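Local coordinates for protein transcriptional regulator (PDB 2O0Y) that probably binds DNA and regulates transcription as a member of the IclR family, with a helix-turn-helix domain and a GAF-related C-terminal domain, at residues Q129-S132 / V136-V139; T113-I118 / R124-Q129. One frame throughout, in Å; residues are numbered along the deposited sequence.

Contact 1: Q129-S132 / V136-V139; sequences QCES and VRSV
Arg137 reaches back over the turn to Glu131 in a side-on salt bridge, which ties the loop before strand 146-147 to Glu131, the first residue past strand 123-130 in the GAF-related C-terminal domain. It illustrates how one charge pair can close an irregular loop on itself just past the strand it has left. The arginine CG lies between its backbone N and carbonyl carbon (chi1 67°), and from there the chain runs straight out to NE. Its nitrogens NE and NH2 both close on the single oxygen OE1 of Glu131, each at 2.8 Å. OE1 lies almost in the guanidinium plane, yet it meets the two donors differently: NE comes to its anti lone pair, whereas NH2 arrives from above the carboxylate plane. The two flat groups are turned 38° apart, and neither N-H points straight at the oxygen. Glu131 itself runs extended beyond CG and crosses the arginine at about a right angle.

Over one face of the guanidinium sits Ser132 O, 3.2 Å from Arg137 NE but too poorly angled to be a hydrogen bond. Ser132 OG packs against Arg137 CD at 3.8 Å, while its polar contacts go to Gly111 O and Ala134 N, and Arg137 NH1 binds Ala134 O, a second bond from the same guanidinium into the turn. Farther along, Val139 CG2 approaches the same Glu131 OE1 at 4.4 Å, a loose apolar flank to the carboxylate. Gln129 comes alongside the backbone here: its NE2, bonded to Asn115 OD1 and Ile140 O, passes 4.4 Å from Val139 C.

Contact 2: T113-I118 / R124-Q129; sequences TVNLYI and RVVVAQ
Gln129 NE2 is shared between two acceptors, Asn115 OD1 and Ile140 O, and its bond to OD1 is short at 2.7 Å and nearly straight. Gln129 CG stands anti to its backbone N (chi1 -176°), which lays the extended chain beside Asn115; the donor's amide plane contains OD1, although the two amides are turned 51° apart. The pair belongs to an antiparallel beta hairpin that carries a classic bulge, in which Val127 and Ala128 both face Leu116. Leu116 N binds Ala128 O, and Leu116 O receives Val127 N at 2.9 Å. Beyond the bulge Ile118 and Val125 exchange two backbone bonds.

On the Tyr117 side, Val126 CG2 rests over one face of the ring in a CH-pi contact, 3.6 Å from its centroid. Arg124 lies alongside, its NH1 donating to Tyr117 OH at 3.1 Å in a bent hydrogen bond, the oxygen tilted from the guanidinium plane. On the other face of the hairpin, Val127 wedges tightly against Leu116, CG2 to CD2 3.5 Å, and also meets Ile118.

Strand 219-228 continues the sheet beyond 113-118, and strand 146-147 beyond 124-129. Helix 97-110 covers Val114 and Leu116, while helix 152-157 packs on Tyr117 and Arg124.

Contact 1 takes up the chain where contact 2 leaves it: Gln129 belongs to both, and their centres lie about 11 Å apart. The hairpin ladder runs one residue past Gln129, Cys130 N lying 2.8 Å from Val114 O, a probable hydrogen bond, and so reaches the start of the turn. A second tie comes from Thr113, whose OG1 stands 2.8 Å from Ser138 O, a probable hydrogen bond between the first strand and the returning loop. The buried ladder thus passes into a surface loop within one domain. In IclR-family regulators the C-terminal domain generally receives the effector.

Contact 1: Q129-S132 / V136-V139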
ATOM      1  N   GLN B 129       1.802  20.492   1.523  1.00 26.93           N
ATOM      2  CA  GLN B 129       1.508  21.677   2.348  1.00 27.95           C
ATOM      3  C   GLN B 129       2.280  22.892   1.870  1.00 28.88           C
ATOM      4  O   GLN B 129       3.453  22.751   1.518  1.00 29.30           O
ATOM      5  CB  GLN B 129       1.952  21.359   3.782  1.00 27.91           C
ATOM      6  CG  GLN B 129       1.643  22.433   4.838  1.00 29.69           C
ATOM      7  CD  GLN B 129       1.981  21.948   6.243  1.00 34.47           C
ATOM      8  OE1 GLN B 129       3.158  21.842   6.592  1.00 31.76           O
ATOM      9  NE2 GLN B 129       0.937  21.599   7.047  1.00 28.49           N
ATOM     10  N   CYS B 130       1.655  24.063   1.854  1.00 28.65           N
ATOM     11  CA  CYS B 130       2.382  25.301   1.605  1.00 28.47           C
ATOM     12  C   CYS B 130       2.099  26.231   2.772  1.00 28.29           C
ATOM     13  O   CYS B 130       0.971  26.724   2.922  1.00 26.43           O
ATOM     14  CB  CYS B 130       1.904  25.958   0.312  1.00 28.94           C
ATOM     15  SG  CYS B 130       2.463  24.983  -1.141  1.00 34.95           S
ATOM     16  N   GLU B 131       3.094  26.445   3.623  1.00 27.86           N
ATOM     17  CA  GLU B 131       2.875  27.268   4.804  1.00 28.27           C
ATOM     18  C   GLU B 131       2.906  28.731   4.428  1.00 28.17           C
ATOM     19  O   GLU B 131       3.660  29.143   3.539  1.00 28.71           O
ATOM     20  CB  GLU B 131       3.958  27.014   5.809  1.00 28.46           C
ATOM     21  CG  GLU B 131       3.800  25.674   6.588  1.00 33.57           C
ATOM     22  CD  GLU B 131       4.939  25.547   7.578  1.00 36.16           C
ATOM     23  OE1 GLU B 131       5.006  26.369   8.503  1.00 39.15           O
ATOM     24  OE2 GLU B 131       5.804  24.681   7.401  1.00 38.58           O
ATOM     25  N   SER B 132       2.116  29.538   5.114  1.00 29.25           N
ATOM     26  CA  SER B 132       2.211  30.978   4.940  1.00 29.70           C
ATOM     27  C   SER B 132       3.392  31.526   5.782  1.00 29.11           C
ATOM     28  O   SER B 132       4.054  30.786   6.503  1.00 27.65           O
ATOM     29  CB  SER B 132       0.898  31.663   5.312  1.00 31.24           C
ATOM     30  OG  SER B 132       0.745  31.880   6.710  1.00 34.88           O
ATOM     31  N   VAL B 136       1.669  33.464  13.425  1.00 24.27           N
ATOM     32  CA  VAL B 136       0.656  32.514  13.928  1.00 24.09           C
ATOM     33  C   VAL B 136      -0.098  31.855  12.765  1.00 25.48           C
ATOM     34  O   VAL B 136      -0.768  32.535  11.954  1.00 26.80           O
ATOM     35  CB  VAL B 136      -0.312  33.198  14.946  1.00 23.69           C
ATOM     36  CG1 VAL B 136      -1.322  32.202  15.467  1.00 25.10           C
ATOM     37  CG2 VAL B 136       0.462  33.794  16.092  1.00 20.78           C
ATOM     38  N   ARG B 137       0.051  30.544  12.620  1.00 25.54           N
ATOM     39  CA  ARG B 137      -0.504  29.897  11.452  1.00 27.48           C
ATOM     40  C   ARG B 137      -0.767  28.456  11.781  1.00 29.25           C
ATOM     41  O   ARG B 137      -0.418  28.004  12.907  1.00 29.33           O
ATOM     42  CB  ARG B 137       0.446  30.043  10.261  1.00 27.04           C
ATOM     43  CG  ARG B 137       1.799  29.291  10.378  1.00 27.29           C
ATOM     44  CD  ARG B 137       2.604  29.585   9.124  1.00 28.03           C
ATOM     45  NE  ARG B 137       3.915  28.927   9.093  1.00 29.08           N
ATOM     46  CZ  ARG B 137       5.064  29.512   9.394  1.00 31.41           C
ATOM     47  NH1 ARG B 137       5.130  30.775   9.835  1.00 31.63           N
ATOM     48  NH2 ARG B 137       6.173  28.801   9.285  1.00 36.18           N
ATOM     49  N   SER B 138      -1.410  27.739  10.853  1.00 31.00           N
ATOM     50  CA  SER B 138      -1.543  26.279  10.986  1.00 33.78           C
ATOM     51  C   SER B 138      -0.231  25.646  10.597  1.00 33.30           C
ATOM     52  O   SER B 138       0.363  25.975   9.555  1.00 34.28           O
ATOM     53  CB  SER B 138      -2.615  25.660  10.048  1.00 33.99           C
ATOM     54  OG  SER B 138      -2.237  24.293   9.756  1.00 40.57           O
ATOM     55  N   VAL B 139       0.245  24.740  11.434  1.00 34.54           N
ATOM     56  CA  VAL B 139       1.515  24.065  11.160  1.00 34.72           C
ATOM     57  C   VAL B 139       1.373  22.541  11.367  1.00 36.27           C
ATOM     58  O   VAL B 139       2.328  21.881  11.833  1.00 37.26           O
ATOM     59  CB  VAL B 139       2.641  24.652  12.050  1.00 36.51           C
ATOM     60  CG1 VAL B 139       2.226  24.691  13.522  1.00 34.68           C
ATOM     61  CG2 VAL B 139       3.901  23.869  11.898  1.00 38.71           C
TER

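Contact 2: T113-I118 / R124-Q129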
ATOM      1  N   THR B 113      -1.840  28.888   5.736  1.00 24.88           N
ATOM      2  CA  THR B 113      -1.237  27.620   5.358  1.00 26.75           C
ATOM      3  C   THR B 113      -2.242  26.841   4.530  1.00 27.27           C
ATOM      4  O   THR B 113      -3.416  26.778   4.910  1.00 28.27           O
ATOM      5  CB  THR B 113      -0.838  26.815   6.590  1.00 26.39           C
ATOM      6  OG1 THR B 113       0.270  27.502   7.228  1.00 25.74           O
ATOM      7  CG2 THR B 113      -0.377  25.346   6.166  1.00 26.83           C
ATOM      8  N   VAL B 114      -1.780  26.275   3.404  1.00 26.88           N
ATOM      9  CA  VAL B 114      -2.612  25.506   2.501  1.00 25.33           C
ATOM     10  C   VAL B 114      -2.206  24.056   2.666  1.00 26.47           C
ATOM     11  O   VAL B 114      -1.058  23.724   2.422  1.00 27.02           O
ATOM     12  CB  VAL B 114      -2.389  25.932   1.061  1.00 24.88           C
ATOM     13  CG1 VAL B 114      -3.190  25.044   0.147  1.00 22.77           C
ATOM     14  CG2 VAL B 114      -2.822  27.409   0.887  1.00 24.84           C
ATOM     15  N   ASN B 115      -3.158  23.187   3.049  1.00 27.04           N
ATOM     16  CA  ASN B 115      -2.893  21.739   3.274  1.00 29.00           C
ATOM     17  C   ASN B 115      -3.638  20.931   2.228  1.00 29.50           C
ATOM     18  O   ASN B 115      -4.814  21.209   1.979  1.00 29.49           O
ATOM     19  CB  ASN B 115      -3.461  21.344   4.648  1.00 28.84           C
ATOM     20  CG  ASN B 115      -2.647  21.940   5.798  1.00 33.70           C
ATOM     21  OD1 ASN B 115      -1.421  21.880   5.786  1.00 36.89           O
ATOM     22  ND2 ASN B 115      -3.316  22.565   6.744  1.00 36.91           N
ATOM     23  N   LEU B 116      -3.005  19.913   1.650  1.00 29.17           N
ATOM     24  CA  LEU B 116      -3.725  19.022   0.748  1.00 28.67           C
ATOM     25  C   LEU B 116      -3.896  17.752   1.542  1.00 27.92           C
ATOM     26  O   LEU B 116      -2.899  17.098   1.879  1.00 26.75           O
ATOM     27  CB  LEU B 116      -2.942  18.714  -0.538  1.00 29.00           C
ATOM     28  CG  LEU B 116      -3.714  18.013  -1.682  1.00 29.95           C
ATOM     29  CD1 LEU B 116      -3.027  18.291  -2.994  1.00 36.07           C
ATOM     30  CD2 LEU B 116      -3.642  16.513  -1.530  1.00 31.82           C
ATOM     31  N   TYR B 117      -5.139  17.390   1.847  1.00 27.15           N
ATOM     32  CA  TYR B 117      -5.379  16.206   2.677  1.00 27.93           C
ATOM     33  C   TYR B 117      -5.970  15.093   1.876  1.00 27.88           C
ATOM     34  O   TYR B 117      -6.729  15.369   0.958  1.00 26.87           O
ATOM     35  CB  TYR B 117      -6.471  16.545   3.660  1.00 28.41           C
ATOM     36  CG  TYR B 117      -6.136  17.297   4.891  1.00 28.26           C
ATOM     37  CD1 TYR B 117      -5.707  16.609   6.025  1.00 29.97           C
ATOM     38  CD2 TYR B 117      -6.325  18.697   4.973  1.00 28.22           C
ATOM     39  CE1 TYR B 117      -5.440  17.296   7.211  1.00 32.36           C
ATOM     40  CE2 TYR B 117      -6.086  19.377   6.163  1.00 28.83           C
ATOM     41  CZ  TYR B 117      -5.663  18.657   7.277  1.00 33.57           C
ATOM     42  OH  TYR B 117      -5.416  19.258   8.485  1.00 35.74           O
ATOM     43  N   ILE B 118      -5.653  13.836   2.237  1.00 27.69           N
ATOM     44  CA  ILE B 118      -6.422  12.696   1.777  1.00 27.07           C
ATOM     45  C   ILE B 118      -6.949  11.898   2.970  1.00 28.36           C
ATOM     46  O   ILE B 118      -6.552  12.147   4.117  1.00 28.52           O
ATOM     47  CB  ILE B 118      -5.503  11.781   0.889  1.00 28.00           C
ATOM     48  CG1 ILE B 118      -4.262  11.367   1.690  1.00 27.46           C
ATOM     49  CG2 ILE B 118      -5.107  12.518  -0.396  1.00 25.62           C
ATOM     50  CD1 ILE B 118      -3.444  10.172   1.106  1.00 30.85           C
ATOM     51  N   ARG B 124      -7.503  11.571   8.385  1.00 30.37           N
ATOM     52  CA  ARG B 124      -7.069  12.509   7.365  1.00 30.74           C
ATOM     53  C   ARG B 124      -5.577  12.725   7.559  1.00 30.57           C
ATOM     54  O   ARG B 124      -5.074  12.685   8.700  1.00 30.26           O
ATOM     55  CB  ARG B 124      -7.806  13.837   7.474  1.00 32.17           C
ATOM     56  CG  ARG B 124      -7.415  14.685   8.694  1.00 33.12           C
ATOM     57  CD  ARG B 124      -8.035  16.120   8.630  1.00 36.14           C
ATOM     58  NE  ARG B 124      -8.558  16.327   9.951  1.00 48.36           N
ATOM     59  CZ  ARG B 124      -8.017  17.040  10.926  1.00 47.72           C
ATOM     60  NH1 ARG B 124      -6.938  17.782  10.754  1.00 47.64           N
ATOM     61  NH2 ARG B 124      -8.630  17.030  12.078  1.00 47.31           N
ATOM     62  N   VAL B 125      -4.882  12.915   6.439  1.00 28.62           N
ATOM     63  CA  VAL B 125      -3.430  12.999   6.397  1.00 27.94           C
ATOM     64  C   VAL B 125      -3.092  14.101   5.447  1.00 27.72           C
ATOM     65  O   VAL B 125      -3.600  14.145   4.322  1.00 27.16           O
ATOM     66  CB  VAL B 125      -2.810  11.697   5.852  1.00 27.10           C
ATOM     67  CG1 VAL B 125      -1.278  11.709   6.018  1.00 28.02           C
ATOM     68  CG2 VAL B 125      -3.397  10.521   6.593  1.00 29.47           C
ATOM     69  N   VAL B 126      -2.229  15.002   5.893  1.00 28.07           N
ATOM     70  CA  VAL B 126      -1.693  16.046   5.004  1.00 26.59           C
ATOM     71  C   VAL B 126      -0.586  15.430   4.203  1.00 27.01           C
ATOM     72  O   VAL B 126       0.368  14.829   4.747  1.00 26.18           O
ATOM     73  CB  VAL B 126      -1.177  17.294   5.801  1.00 28.08           C
ATOM     74  CG1 VAL B 126      -0.568  18.281   4.906  1.00 25.82           C
ATOM     75  CG2 VAL B 126      -2.336  17.944   6.555  1.00 29.51           C
ATOM     76  N   VAL B 127      -0.743  15.482   2.887  1.00 26.26           N
ATOM     77  CA  VAL B 127       0.260  14.865   2.023  1.00 25.39           C
ATOM     78  C   VAL B 127       1.034  15.875   1.186  1.00 25.67           C
ATOM     79  O   VAL B 127       2.025  15.544   0.529  1.00 25.69           O
ATOM     80  CB  VAL B 127      -0.383  13.795   1.130  1.00 27.08           C
ATOM     81  CG1 VAL B 127      -0.872  12.585   2.021  1.00 24.31           C
ATOM     82  CG2 VAL B 127      -1.485  14.403   0.216  1.00 25.26           C
ATOM     83  N   ALA B 128       0.546  17.112   1.158  1.00 25.81           N
ATOM     84  CA  ALA B 128       1.359  18.233   0.703  1.00 26.14           C
ATOM     85  C   ALA B 128       0.892  19.512   1.368  1.00 25.82           C
ATOM     86  O   ALA B 128      -0.272  19.597   1.760  1.00 24.95           O
ATOM     87  CB  ALA B 128       1.275  18.389  -0.868  1.00 27.81           C
ATOM     88  N   GLN B 129       1.802  20.492   1.523  1.00 26.93           N
ATOM     89  CA  GLN B 129       1.508  21.677   2.348  1.00 27.95           C
ATOM     90  C   GLN B 129       2.280  22.892   1.870  1.00 28.88           C
ATOM     91  O   GLN B 129       3.453  22.751   1.518  1.00 29.30           O
ATOM     92  CB  GLN B 129       1.952  21.359   3.782  1.00 27.91           C
ATOM     93  CG  GLN B 129       1.643  22.433   4.838  1.00 29.69           C
ATOM     94  CD  GLN B 129       1.981  21.948   6.243  1.00 34.47           C
ATOM     95  OE1 GLN B 129       3.158  21.842   6.592  1.00 31.76           O
ATOM     96  NE2 GLN B 129       0.937  21.599   7.047  1.00 28.49           N
TER